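Long-range contacts in microbial serine proteinases; subtilisin (Bacillus subtilis, PDB 2GKO), which cleaves peptide bonds in proteins as a subtilisin-type serine endopeptidase of the subtilase family, in a calcium-loaded and cold-adapted form: residues G27-V32 against T131-N136; N47-K52 against D97-K102; G91-A96 against L258-W263; A118-G123 against V152-D157. All coordinates share one frame; numbering follows the deposited sequence.

In the fold
All four contacts lie in the alpha/beta core of the subtilase fold. Interactions 1 and 2 are neighbours in its central sheet, about 9 Å apart (distances run between centres): strand 29-34 lies between 97-102 and 133-137, with 48-53 beyond 97-102, and both reach the same calcium ion. Along the chain, interaction 1 closes a loop that holds interaction 2. The other two cover the sheet on opposite sides: interaction 4, about 11 Å from interaction 1, joins helices 112-129 and 146-157, whereas interaction 3, about 10 Å from it, sets the loop before strand 97-102 against helix 248-265. Interactions 3 and 4, about 20 Å apart, do not touch, the sheet separating the helical layers.

Interaction 1: G27-V32 against T131-N136; sequences GINIAV and TKVVIN. With CA (calcium ion), chain B.
Asn-29 to Val-32 and Val-133 to Asn-136 pair as adjacent parallel strands in the central sheet of the subtilisin fold, their short axes 4.6 Å apart and turned 24° against each other. Backbone bonds run from Ala-31 N to Val-134 O, and from Val-134 N and Asn-136 N to the carbonyls of Asn-29 and Ala-31.

At the calcium end, the Asn-29 side chain makes most polar contacts. With CG anti to its own carbonyl carbon (chi1 -50°), Asn-29 turns OD1 to the calcium ion at 2.2 Å and ND2 to the other strand. There ND2 gives one hydrogen bond to Thr-131 OG1 (2.8 Å), which lies in the amide plane, and another to Lys-132 O (2.8 Å), tilted from that plane. Lys-132 O also accepts Asn-29 N at 3.1 Å, the two donors arriving from opposite faces of its carbonyl plane. Metal and bonds together fix the rotation of the amide. Nearer the surface, one water bridges Gly-27 O and Lys-132 N; a second joins Gly-27 O to the calcium.

On one face of the sheet Ile-28 CG2 meets Val-134 CG2 at 4.0 Å; on the other, Ala-31 CB meets Val-133 CG1 at 4.1 Å. Ile-30 packs on helices 71-80 and 248-265, Val-134 on Trp-263 of the latter, Ile-135 on helix 112-129, and strand 97-102 pairs with the other edge of 29-34.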
loop_
_atom_site.group_PDB
_atom_site.type_symbol
_atom_site.label_atom_id
_atom_site.label_comp_id
_atom_site.label_asym_id
_atom_site.label_seq_id
_atom_site.Cartn_x
_atom_site.Cartn_y
_atom_site.Cartn_z
ATOM N N GLY A 27 4.874 4.450 -16.058
ATOM C CA GLY A 27 5.405 5.759 -15.739
ATOM C C GLY A 27 5.309 6.173 -14.287
ATOM O O GLY A 27 5.987 7.114 -13.901
ATOM N N ILE A 28 4.508 5.464 -13.490
ATOM C CA ILE A 28 4.313 5.837 -12.103
ATOM C C ILE A 28 5.239 5.027 -11.248
ATOM O O ILE A 28 5.395 3.824 -11.450
ATOM C CB ILE A 28 2.860 5.623 -11.665
ATOM C CG1 ILE A 28 1.888 6.304 -12.643
ATOM C CG2 ILE A 28 2.669 6.137 -10.239
ATOM C CD1 ILE A 28 2.071 7.786 -12.801
ATOM N N ASN A 29 5.849 5.682 -10.260
ATOM C CA ASN A 29 6.820 5.025 -9.376
ATOM C C ASN A 29 6.165 4.701 -8.054
ATOM O O ASN A 29 5.535 5.565 -7.455
ATOM C CB ASN A 29 8.016 5.951 -9.139
ATOM C CG ASN A 29 8.577 6.490 -10.429
ATOM O OD1 ASN A 29 9.254 5.754 -11.162
ATOM N ND2 ASN A 29 8.232 7.739 -10.765
ATOM N N ILE A 30 6.222 3.436 -7.652
ATOM C CA ILE A 30 5.773 3.017 -6.339
ATOM C C ILE A 30 7.002 2.796 -5.471
ATOM O O ILE A 30 7.821 1.901 -5.707
ATOM C CB ILE A 30 4.874 1.746 -6.400
ATOM C CG1 ILE A 30 3.661 1.982 -7.312
ATOM C CG2 ILE A 30 4.398 1.385 -5.000
ATOM C CD1 ILE A 30 2.767 0.764 -7.492
ATOM N N ALA A 31 7.128 3.639 -4.448
ATOM C CA ALA A 31 8.187 3.553 -3.491
ATOM C C ALA A 31 7.735 2.719 -2.302
ATOM O O ALA A 31 6.927 3.159 -1.482
ATOM C CB ALA A 31 8.639 4.962 -3.054
ATOM N N VAL A 32 8.256 1.514 -2.232
ATOM C CA VAL A 32 7.930 0.592 -1.180
ATOM C C VAL A 32 8.965 0.763 -0.095
ATOM O O VAL A 32 10.134 0.357 -0.231
ATOM C CB VAL A 32 7.881 -0.856 -1.713
ATOM C CG1 VAL A 32 7.648 -1.812 -0.582
ATOM C CG2 VAL A 32 6.775 -0.987 -2.785
ATOM N N THR A 131 8.667 13.534 -11.588
ATOM C CA THR A 131 7.980 12.267 -11.796
ATOM C C THR A 131 6.985 12.044 -10.664
ATOM O O THR A 131 7.076 12.682 -9.613
ATOM C CB THR A 131 9.024 11.126 -11.895
ATOM O OG1 THR A 131 8.416 9.948 -12.448
ATOM C CG2 THR A 131 9.546 10.719 -10.528
ATOM N N LYS A 132 6.035 11.149 -10.898
ATOM C CA LYS A 132 4.965 10.867 -9.953
ATOM C C LYS A 132 5.350 9.678 -9.091
ATOM O O LYS A 132 5.873 8.663 -9.582
ATOM C CB LYS A 132 3.648 10.629 -10.700
ATOM C CG LYS A 132 3.189 11.827 -11.545
ATOM C CD LYS A 132 3.154 13.121 -10.734
ATOM C CE LYS A 132 2.227 14.144 -11.372
ATOM N NZ LYS A 132 2.099 15.380 -10.559
ATOM N N VAL A 133 5.139 9.837 -7.788
ATOM C CA VAL A 133 5.562 8.846 -6.807
ATOM C C VAL A 133 4.379 8.530 -5.886
ATOM O O VAL A 133 3.724 9.443 -5.335
ATOM C CB VAL A 133 6.779 9.331 -6.003
ATOM C CG1 VAL A 133 7.168 8.302 -4.975
ATOM C CG2 VAL A 133 7.951 9.634 -6.930
ATOM N N VAL A 134 4.117 7.240 -5.729
ATOM C CA VAL A 134 3.216 6.731 -4.716
ATOM C C VAL A 134 4.088 6.023 -3.679
ATOM O O VAL A 134 4.717 5.008 -3.978
ATOM C CB VAL A 134 2.205 5.703 -5.291
ATOM C CG1 VAL A 134 1.248 5.218 -4.182
ATOM C CG2 VAL A 134 1.411 6.296 -6.458
ATOM N N ILE A 135 4.151 6.564 -2.472
ATOM C CA ILE A 135 4.767 5.857 -1.367
ATOM C C ILE A 135 3.794 4.836 -0.801
ATOM O O ILE A 135 2.639 5.151 -0.544
ATOM C CB ILE A 135 5.162 6.829 -0.205
ATOM C CG1 ILE A 135 6.372 7.657 -0.630
ATOM C CG2 ILE A 135 5.459 6.033 1.064
ATOM C CD1 ILE A 135 6.775 8.776 0.354
ATOM N N ASN A 136 4.300 3.637 -0.569
ATOM C CA ASN A 136 3.618 2.644 0.232
ATOM C C ASN A 136 4.376 2.395 1.540
ATOM O O ASN A 136 5.534 1.987 1.507
ATOM C CB ASN A 136 3.499 1.319 -0.535
ATOM C CG ASN A 136 2.692 0.306 0.236
ATOM O OD1 ASN A 136 1.457 0.268 0.116
ATOM N ND2 ASN A 136 3.359 -0.459 1.105
HETATM CA CA CA B . 10.247 5.791 -13.104
HETATM O O HOH W 1 5.432 9.763 -13.516
HETATM O O HOH W 2 8.752 7.122 -13.940
HETATM O O HOH W 3 11.365 6.135 -15.077
HETATM O O HOH W 4 11.332 7.728 -12.417
#

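Interaction 2: N47-K52 against D97-K102; sequences NVEQCK and DLWAYK. With CA (calcium ion), chain B.
The indole of Trp-99 carries the side chain of Gln-50 over one face: CG sits 3.7 Å from the centroid of the five-membered ring, a CH-pi contact, and the amide beyond it stacks only 7° from the ring plane. At the indole edge NE1 gives a nearly straight hydrogen bond to Glu-49 OE1 (2.9 Å, 172°), on the anti side of the carboxylate. Tyr-101 has the amide end of Gln-50 at its edge, and Lys-52 CD runs alongside, 3.8 Å from Tyr-101 CE1; the lysine ammonium goes on to His-121.

A beta bulge accompanies this in the parallel strands. Leu-98 O accepts both Glu-49 N and Gln-50 N, at 2.9 and 3.2 Å, so Glu-49 points across and Gln-50 pairs with Trp-99, one residue out of step.

Replacing Trp-99 by a leucine would probably leave Glu-49 OE1 without its indole N-H donor and the Gln-50 amide with no flat surface to stack on.

Glu-49 holds the calcium ion through both oxygens, Asp-97 through OD2 at 2.2 Å, and Asn-29 completes the protein ligands. Glu-49 OE2 and Asp-97 OD2 lie 3.0 Å apart, a closeness whose repulsion the metal's charge is likely to offset.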
loop_
_atom_site.group_PDB
_atom_site.type_symbol
_atom_site.label_atom_id
_atom_site.label_comp_id
_atom_site.label_asym_id
_atom_site.label_seq_id
_atom_site.Cartn_x
_atom_site.Cartn_y
_atom_site.Cartn_z
ATOM N N ASN A 47 10.686 -4.576 -13.159
ATOM C CA ASN A 47 10.129 -3.313 -12.701
ATOM C C ASN A 47 11.052 -2.552 -11.751
ATOM O O ASN A 47 10.754 -1.430 -11.375
ATOM C CB ASN A 47 8.759 -3.502 -12.061
ATOM C CG ASN A 47 7.676 -3.699 -13.100
ATOM O OD1 ASN A 47 7.814 -3.220 -14.225
ATOM N ND2 ASN A 47 6.587 -4.364 -12.728
ATOM N N VAL A 48 12.166 -3.153 -11.384
ATOM C CA VAL A 48 13.078 -2.480 -10.449
ATOM C C VAL A 48 13.714 -1.257 -11.125
ATOM O O VAL A 48 14.366 -1.365 -12.169
ATOM C CB VAL A 48 14.171 -3.412 -9.940
ATOM C CG1 VAL A 48 15.173 -2.644 -9.113
ATOM C CG2 VAL A 48 13.572 -4.546 -9.123
ATOM N N GLU A 49 13.544 -0.097 -10.505
ATOM C CA GLU A 49 14.165 1.124 -10.983
ATOM C C GLU A 49 15.160 1.710 -9.981
ATOM O O GLU A 49 16.270 2.068 -10.366
ATOM C CB GLU A 49 13.093 2.146 -11.320
ATOM C CG GLU A 49 13.634 3.330 -12.094
ATOM C CD GLU A 49 12.496 4.130 -12.650
ATOM O OE1 GLU A 49 11.906 4.872 -11.891
ATOM O OE2 GLU A 49 12.141 3.974 -13.845
ATOM N N GLN A 50 14.743 1.820 -8.718
ATOM C CA GLN A 50 15.588 2.278 -7.625
ATOM C C GLN A 50 15.679 1.234 -6.534
ATOM O O GLN A 50 14.749 0.438 -6.340
ATOM C CB GLN A 50 15.079 3.597 -7.034
ATOM C CG GLN A 50 15.102 4.729 -8.070
ATOM C CD GLN A 50 15.026 6.122 -7.461
ATOM O OE1 GLN A 50 14.884 7.122 -8.201
ATOM N NE2 GLN A 50 15.091 6.204 -6.150
ATOM N N CYS A 51 16.808 1.212 -5.857
ATOM C CA CYS A 51 17.104 0.230 -4.832
ATOM C C CYS A 51 18.095 0.902 -3.882
ATOM O O CYS A 51 19.259 1.057 -4.221
ATOM C CB CYS A 51 17.684 -1.038 -5.463
ATOM S SG CYS A 51 18.360 -2.262 -4.358
ATOM N N LYS A 52 17.584 1.375 -2.741
ATOM C CA LYS A 52 18.333 2.228 -1.822
ATOM C C LYS A 52 18.085 1.757 -0.402
ATOM O O LYS A 52 16.973 1.331 -0.057
ATOM C CB LYS A 52 17.921 3.687 -1.987
ATOM C CG LYS A 52 18.244 4.253 -3.377
ATOM C CD LYS A 52 17.738 5.656 -3.575
ATOM C CE LYS A 52 18.240 6.253 -4.908
ATOM N NZ LYS A 52 17.571 7.510 -5.281
ATOM N N ASP A 97 6.898 1.384 -11.902
ATOM C CA ASP A 97 8.319 1.313 -11.619
ATOM C C ASP A 97 8.477 1.145 -10.117
ATOM O O ASP A 97 7.905 1.914 -9.356
ATOM C CB ASP A 97 9.000 2.610 -12.013
ATOM C CG ASP A 97 8.865 2.964 -13.478
ATOM O OD1 ASP A 97 8.537 2.084 -14.309
ATOM O OD2 ASP A 97 9.114 4.122 -13.882
ATOM N N LEU A 98 9.269 0.174 -9.698
ATOM C CA LEU A 98 9.504 -0.066 -8.276
ATOM C C LEU A 98 10.710 0.713 -7.773
ATOM O O LEU A 98 11.800 0.608 -8.331
ATOM C CB LEU A 98 9.740 -1.563 -8.013
ATOM C CG LEU A 98 10.120 -1.980 -6.598
ATOM C CD1 LEU A 98 9.014 -1.574 -5.602
ATOM C CD2 LEU A 98 10.401 -3.455 -6.589
ATOM N N TRP A 99 10.499 1.487 -6.707
ATOM C CA TRP A 99 11.581 2.093 -5.929
ATOM C C TRP A 99 11.586 1.375 -4.595
ATOM O O TRP A 99 10.705 1.591 -3.758
ATOM C CB TRP A 99 11.358 3.584 -5.691
ATOM C CG TRP A 99 11.394 4.420 -6.902
ATOM C CD1 TRP A 99 11.475 4.000 -8.213
ATOM C CD2 TRP A 99 11.312 5.840 -6.950
ATOM N NE1 TRP A 99 11.472 5.081 -9.059
ATOM C CE2 TRP A 99 11.360 6.226 -8.314
ATOM C CE3 TRP A 99 11.206 6.837 -5.973
ATOM C CZ2 TRP A 99 11.307 7.572 -8.718
ATOM C CZ3 TRP A 99 11.154 8.165 -6.376
ATOM C CH2 TRP A 99 11.221 8.517 -7.727
ATOM N N ALA A 100 12.542 0.470 -4.438
ATOM C CA ALA A 100 12.650 -0.381 -3.263
ATOM C C ALA A 100 13.543 0.371 -2.286
ATOM O O ALA A 100 14.760 0.451 -2.491
ATOM C CB ALA A 100 13.245 -1.752 -3.634
ATOM N N TYR A 101 12.926 0.958 -1.254
ATOM C CA TYR A 101 13.644 1.726 -0.227
ATOM C C TYR A 101 13.617 0.928 1.082
ATOM O O TYR A 101 12.549 0.747 1.689
ATOM C CB TYR A 101 12.975 3.085 -0.027
ATOM C CG TYR A 101 13.239 4.128 -1.094
ATOM C CD1 TYR A 101 13.853 3.813 -2.317
ATOM C CD2 TYR A 101 12.846 5.459 -0.881
ATOM C CE1 TYR A 101 14.061 4.804 -3.311
ATOM C CE2 TYR A 101 13.071 6.447 -1.828
ATOM C CZ TYR A 101 13.678 6.125 -3.050
ATOM O OH TYR A 101 13.853 7.130 -3.968
ATOM N N LYS A 102 14.777 0.435 1.524
ATOM C CA LYS A 102 14.849 -0.358 2.750
ATOM C C LYS A 102 14.914 0.621 3.920
ATOM O O LYS A 102 15.858 1.389 4.024
ATOM C CB LYS A 102 16.032 -1.324 2.739
ATOM C CG LYS A 102 16.117 -2.235 3.941
ATOM C CD LYS A 102 17.213 -3.262 3.759
ATOM C CE LYS A 102 17.252 -4.205 4.932
ATOM N NZ LYS A 102 18.295 -5.284 4.790
HETATM CA CA CA B . 10.247 5.791 -13.104
HETATM O O HOH W 3 11.365 6.135 -15.077
HETATM O O HOH W 4 11.332 7.728 -12.417
HETATM O O HOH W 2 8.752 7.122 -13.940
#

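Interaction 3: G91-A96 against L258-W263; sequences GVAPEA and LAAKIW
Val-92, Ala-93 and Ala-96 turn small apolar groups onto helix 248-265, and apolar contacts carry much of this buried meeting. Ala-93 CB lies 4.2 Å from Ala-260 CB, and Ala-96 CB approaches the same methyl at 4.4 Å. A type I turn from Ala-93 to Ala-96, closed by the bond from Ala-96 N to Ala-93 O (3.0 Å), brings both loop methyls to Ala-260.

The tightest approach is of a side chain to backbone. Val-92 holds CG1 anti to its own N (chi1 176°), and this branch presses on the helix at Leu-258, 3.4 Å from Leu-258 N and 4.3 Å from Leu-258 CB. Leu-258 itself points away from the loop, so Val-92 meets the base of that side chain and the main chain beside it. Ile-13 of helix 8-14 touches both residues and closes over them.

Polar groups pass along the contact and find their partners beyond it. The chain of Lys-261 runs past the loop, with CD 3.9 Å from Val-92 O, and bends only at its last torsion (chi4 68°), where NZ donates to Ser-23 O. Val-92 O is hydrogen-bonded to Tyr-14 OH.

The arrangement belongs to the alpha/beta core of subtilases: the loop ends the connection from helix 71-80 into strand 97-102, a beta-alpha-beta crossover from strand 48-53, and it lies against the long helix that starts beside Ser-249 of the phenylmethanesulfonic acid pocket.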
loop_
_atom_site.group_PDB
_atom_site.type_symbol
_atom_site.label_atom_id
_atom_site.label_comp_id
_atom_site.label_asym_id
_atom_site.label_seq_id
_atom_site.Cartn_x
_atom_site.Cartn_y
_atom_site.Cartn_z
ATOM N N GLY A 91 0.661 -8.428 -9.792
ATOM C CA GLY A 91 0.133 -7.428 -8.896
ATOM C C GLY A 91 -0.760 -6.460 -9.635
ATOM O O GLY A 91 -1.060 -6.598 -10.831
ATOM N N VAL A 92 -1.186 -5.446 -8.917
ATOM C CA VAL A 92 -2.245 -4.577 -9.391
ATOM C C VAL A 92 -1.789 -3.711 -10.581
ATOM O O VAL A 92 -2.551 -3.500 -11.539
ATOM C CB VAL A 92 -2.813 -3.672 -8.243
ATOM C CG1 VAL A 92 -3.832 -2.708 -8.779
ATOM C CG2 VAL A 92 -3.429 -4.511 -7.133
ATOM N N ALA A 93 -0.556 -3.204 -10.519
ATOM C CA ALA A 93 -0.025 -2.262 -11.531
ATOM C C ALA A 93 1.306 -2.805 -12.055
ATOM O O ALA A 93 2.379 -2.289 -11.705
ATOM C CB ALA A 93 0.167 -0.897 -10.925
ATOM N N PRO A 94 1.269 -3.824 -12.906
ATOM C CA PRO A 94 2.493 -4.520 -13.327
ATOM C C PRO A 94 3.423 -3.715 -14.238
ATOM O O PRO A 94 4.514 -4.201 -14.529
ATOM C CB PRO A 94 1.946 -5.735 -14.073
ATOM C CG PRO A 94 0.667 -5.219 -14.670
ATOM C CD PRO A 94 0.067 -4.422 -13.525
ATOM N N GLU A 95 2.980 -2.560 -14.706
ATOM C CA GLU A 95 3.836 -1.672 -15.504
ATOM C C GLU A 95 4.436 -0.525 -14.695
ATOM O O GLU A 95 5.202 0.264 -15.226
ATOM C CB GLU A 95 3.050 -1.071 -16.637
ATOM C CG GLU A 95 2.528 -2.131 -17.601
ATOM C CD GLU A 95 1.606 -1.542 -18.644
ATOM O OE1 GLU A 95 1.979 -0.552 -19.283
ATOM O OE2 GLU A 95 0.495 -2.083 -18.824
ATOM N N ALA A 96 4.085 -0.435 -13.417
ATOM C CA ALA A 96 4.705 0.574 -12.554
ATOM C C ALA A 96 6.207 0.327 -12.324
ATOM O O ALA A 96 6.733 -0.773 -12.532
ATOM C CB ALA A 96 3.957 0.671 -11.231
ATOM N N LEU A 258 -3.345 0.253 -7.214
ATOM C CA LEU A 258 -4.507 0.861 -7.849
ATOM C C LEU A 258 -4.277 2.337 -8.113
ATOM O O LEU A 258 -4.605 2.834 -9.199
ATOM C CB LEU A 258 -5.765 0.667 -7.025
ATOM C CG LEU A 258 -7.042 1.184 -7.696
ATOM C CD1 LEU A 258 -7.237 0.476 -9.061
ATOM C CD2 LEU A 258 -8.249 1.009 -6.776
ATOM N N ALA A 259 -3.704 3.049 -7.134
ATOM C CA ALA A 259 -3.394 4.463 -7.293
ATOM C C ALA A 259 -2.488 4.684 -8.494
ATOM O O ALA A 259 -2.703 5.611 -9.279
ATOM C CB ALA A 259 -2.737 5.017 -6.021
ATOM N N ALA A 260 -1.486 3.829 -8.659
ATOM C CA ALA A 260 -0.548 3.937 -9.782
ATOM C C ALA A 260 -1.220 3.663 -11.123
ATOM O O ALA A 260 -0.956 4.352 -12.106
ATOM C CB ALA A 260 0.620 3.007 -9.583
ATOM N N LYS A 261 -2.091 2.668 -11.145
ATOM C CA LYS A 261 -2.879 2.325 -12.324
ATOM C C LYS A 261 -3.763 3.512 -12.730
ATOM O O LYS A 261 -3.880 3.842 -13.935
ATOM C CB LYS A 261 -3.735 1.091 -12.007
ATOM C CG LYS A 261 -4.438 0.466 -13.187
ATOM C CD LYS A 261 -5.087 -0.856 -12.801
ATOM C CE LYS A 261 -6.044 -1.353 -13.893
ATOM N NZ LYS A 261 -5.346 -1.750 -15.134
ATOM N N ILE A 262 -4.390 4.153 -11.742
ATOM C CA ILE A 262 -5.200 5.334 -11.987
ATOM C C ILE A 262 -4.324 6.480 -12.499
ATOM O O ILE A 262 -4.625 7.110 -13.517
ATOM C CB ILE A 262 -5.945 5.749 -10.690
ATOM C CG1 ILE A 262 -7.011 4.714 -10.345
ATOM C CG2 ILE A 262 -6.581 7.129 -10.813
ATOM C CD1 ILE A 262 -7.555 4.855 -8.934
ATOM N N TRP A 263 -3.209 6.728 -11.813
ATOM C CA TRP A 263 -2.359 7.871 -12.112
ATOM C C TRP A 263 -1.793 7.800 -13.526
ATOM O O TRP A 263 -1.669 8.827 -14.188
ATOM C CB TRP A 263 -1.215 8.000 -11.087
ATOM C CG TRP A 263 -0.828 9.408 -10.755
ATOM C CD1 TRP A 263 -1.093 10.550 -11.481
ATOM C CD2 TRP A 263 -0.123 9.842 -9.586
ATOM N NE1 TRP A 263 -0.615 11.649 -10.819
ATOM C CE2 TRP A 263 -0.017 11.244 -9.647
ATOM C CE3 TRP A 263 0.403 9.183 -8.470
ATOM C CZ2 TRP A 263 0.616 11.988 -8.652
ATOM C CZ3 TRP A 263 1.018 9.914 -7.489
ATOM C CH2 TRP A 263 1.132 11.296 -7.586
#

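Interaction 4: A118-G123 against V152-D157; sequences AIRHAG and VDYAYD
Arg-120 and Tyr-154 form a cation-pi pair between two parallel helices, 112-129 and 146-157, which lie side by side on one face of the subtilisin sheet, with strand 133-137 joining them in the chain. The short helix axes run 8.3 Å apart and only 10° from parallel.

The two long side chains cross at about a right angle. Arg-120 bends at chi3 (55°) and brings its guanidinium over the tyrosine face, with CZ 3.7 Å from the ring centroid and almost on the ring normal. The planes are inclined by 31°, so NH2 dips closer, to 3.3 Å from Tyr-154 CD1. Tyr-154 OH is hydrogen-bonded to Asp-124 OD2, one turn after Arg-120; that carboxylate probably also favours the guanidinium charge. An alanine in place of Tyr-154 would probably leave the Arg-120 guanidinium free to turn and Asp-124 without its hydroxyl partner.

Toward the sheet the contact becomes apolar. Ile-119 sends its two branches to different residues: CG2 rests 3.8 Å from Ala-155 CB, while CD1 crosses to Val-152 CG2 at 3.9 Å. Ile-135 and Met-137 of strand 133-137 lie beneath. Further along, Gly-123 lets the backbones close to 4.5 Å between its CA and that of Ala-155, where even a CB would probably be crowded. Beside it, Arg-120 O sits in the plane of the tyrosine ring, at its edge, 3.8 Å from Tyr-154 CE2.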
loop_
_atom_site.group_PDB
_atom_site.type_symbol
_atom_site.label_atom_id
_atom_site.label_comp_id
_atom_site.label_asym_id
_atom_site.label_seq_id
_atom_site.Cartn_x
_atom_site.Cartn_y
_atom_site.Cartn_z
ATOM N N ALA A 118 13.849 8.338 4.192
ATOM C CA ALA A 118 13.362 7.733 2.953
ATOM C C ALA A 118 12.140 8.423 2.377
ATOM O O ALA A 118 12.034 8.587 1.157
ATOM C CB ALA A 118 13.064 6.252 3.191
ATOM N N ILE A 119 11.216 8.846 3.240
ATOM C CA ILE A 119 10.040 9.577 2.802
ATOM C C ILE A 119 10.492 10.882 2.158
ATOM O O ILE A 119 10.052 11.233 1.084
ATOM C CB ILE A 119 9.078 9.868 3.978
ATOM C CG1 ILE A 119 8.495 8.565 4.550
ATOM C CG2 ILE A 119 7.933 10.750 3.509
ATOM C CD1 ILE A 119 7.866 8.772 5.885
ATOM N N ARG A 120 11.367 11.615 2.846
ATOM C CA ARG A 120 11.865 12.858 2.281
ATOM C C ARG A 120 12.584 12.633 0.961
ATOM O O ARG A 120 12.401 13.408 0.041
ATOM C CB ARG A 120 12.780 13.582 3.262
ATOM C CG ARG A 120 12.055 14.093 4.509
ATOM C CD ARG A 120 12.972 14.773 5.483
ATOM N NE ARG A 120 13.689 15.836 4.798
ATOM C CZ ARG A 120 13.253 17.091 4.666
ATOM N NH1 ARG A 120 13.997 17.959 3.985
ATOM N NH2 ARG A 120 12.088 17.487 5.211
ATOM N N HIS A 121 13.403 11.595 0.886
ATOM C CA HIS A 121 14.145 11.298 -0.331
ATOM C C HIS A 121 13.218 11.018 -1.511
ATOM O O HIS A 121 13.450 11.491 -2.620
ATOM C CB HIS A 121 15.133 10.154 -0.121
ATOM C CG HIS A 121 16.010 9.909 -1.312
ATOM N ND1 HIS A 121 16.878 10.866 -1.803
ATOM C CD2 HIS A 121 16.095 8.855 -2.159
ATOM C CE1 HIS A 121 17.494 10.388 -2.873
ATOM N NE2 HIS A 121 17.037 9.171 -3.108
ATOM N N ALA A 122 12.135 10.289 -1.264
ATOM C CA ALA A 122 11.159 9.997 -2.293
ATOM C C ALA A 122 10.558 11.301 -2.812
ATOM O O ALA A 122 10.400 11.483 -4.000
ATOM C CB ALA A 122 10.071 9.083 -1.755
ATOM N N GLY A 123 10.224 12.216 -1.901
ATOM C CA GLY A 123 9.726 13.529 -2.296
ATOM C C GLY A 123 10.749 14.315 -3.105
ATOM O O GLY A 123 10.385 14.937 -4.107
ATOM N N VAL A 152 6.211 12.890 6.011
ATOM C CA VAL A 152 4.985 12.652 5.238
ATOM C C VAL A 152 4.413 13.951 4.699
ATOM O O VAL A 152 4.073 14.052 3.523
ATOM C CB VAL A 152 3.922 11.882 6.064
ATOM C CG1 VAL A 152 2.543 11.926 5.428
ATOM C CG2 VAL A 152 4.367 10.433 6.269
ATOM N N ASP A 153 4.329 14.953 5.567
ATOM C CA ASP A 153 3.799 16.239 5.156
ATOM C C ASP A 153 4.677 16.896 4.087
ATOM O O ASP A 153 4.157 17.470 3.132
ATOM C CB ASP A 153 3.662 17.162 6.376
ATOM C CG ASP A 153 2.629 16.658 7.389
ATOM O OD1 ASP A 153 1.675 15.955 6.981
ATOM O OD2 ASP A 153 2.712 16.954 8.618
ATOM N N TYR A 154 5.986 16.803 4.258
ATOM C CA TYR A 154 6.963 17.325 3.304
ATOM C C TYR A 154 6.772 16.696 1.928
ATOM O O TYR A 154 6.668 17.385 0.909
ATOM C CB TYR A 154 8.350 17.036 3.842
ATOM C CG TYR A 154 9.517 17.393 2.949
ATOM C CD1 TYR A 154 10.065 18.666 2.957
ATOM C CD2 TYR A 154 10.111 16.427 2.131
ATOM C CE1 TYR A 154 11.145 18.981 2.157
ATOM C CE2 TYR A 154 11.212 16.727 1.338
ATOM C CZ TYR A 154 11.716 18.009 1.348
ATOM O OH TYR A 154 12.797 18.325 0.573
ATOM N N ALA A 155 6.720 15.371 1.909
ATOM C CA ALA A 155 6.528 14.657 0.644
ATOM C C ALA A 155 5.183 14.940 -0.010
ATOM O O ALA A 155 5.111 15.120 -1.216
ATOM C CB ALA A 155 6.714 13.149 0.864
ATOM N N TYR A 156 4.116 14.998 0.781
ATOM C CA TYR A 156 2.782 15.267 0.279
ATOM C C TYR A 156 2.704 16.645 -0.351
ATOM O O TYR A 156 2.163 16.792 -1.413
ATOM C CB TYR A 156 1.763 15.147 1.398
ATOM C CG TYR A 156 0.338 15.059 0.946
ATOM C CD1 TYR A 156 -0.458 16.181 0.891
ATOM C CD2 TYR A 156 -0.228 13.843 0.580
ATOM C CE1 TYR A 156 -1.774 16.102 0.511
ATOM C CE2 TYR A 156 -1.543 13.756 0.188
ATOM C CZ TYR A 156 -2.316 14.890 0.149
ATOM O OH TYR A 156 -3.635 14.775 -0.226
ATOM N N ASP A 157 3.321 17.628 0.297
ATOM C CA ASP A 157 3.458 18.976 -0.256
ATOM C C ASP A 157 4.202 18.998 -1.592
ATOM O O ASP A 157 3.923 19.847 -2.440
ATOM C CB ASP A 157 4.185 19.879 0.751
ATOM C CG ASP A 157 4.499 21.251 0.182
ATOM O OD1 ASP A 157 3.547 22.065 0.109
ATOM O OD2 ASP A 157 5.638 21.602 -0.234
#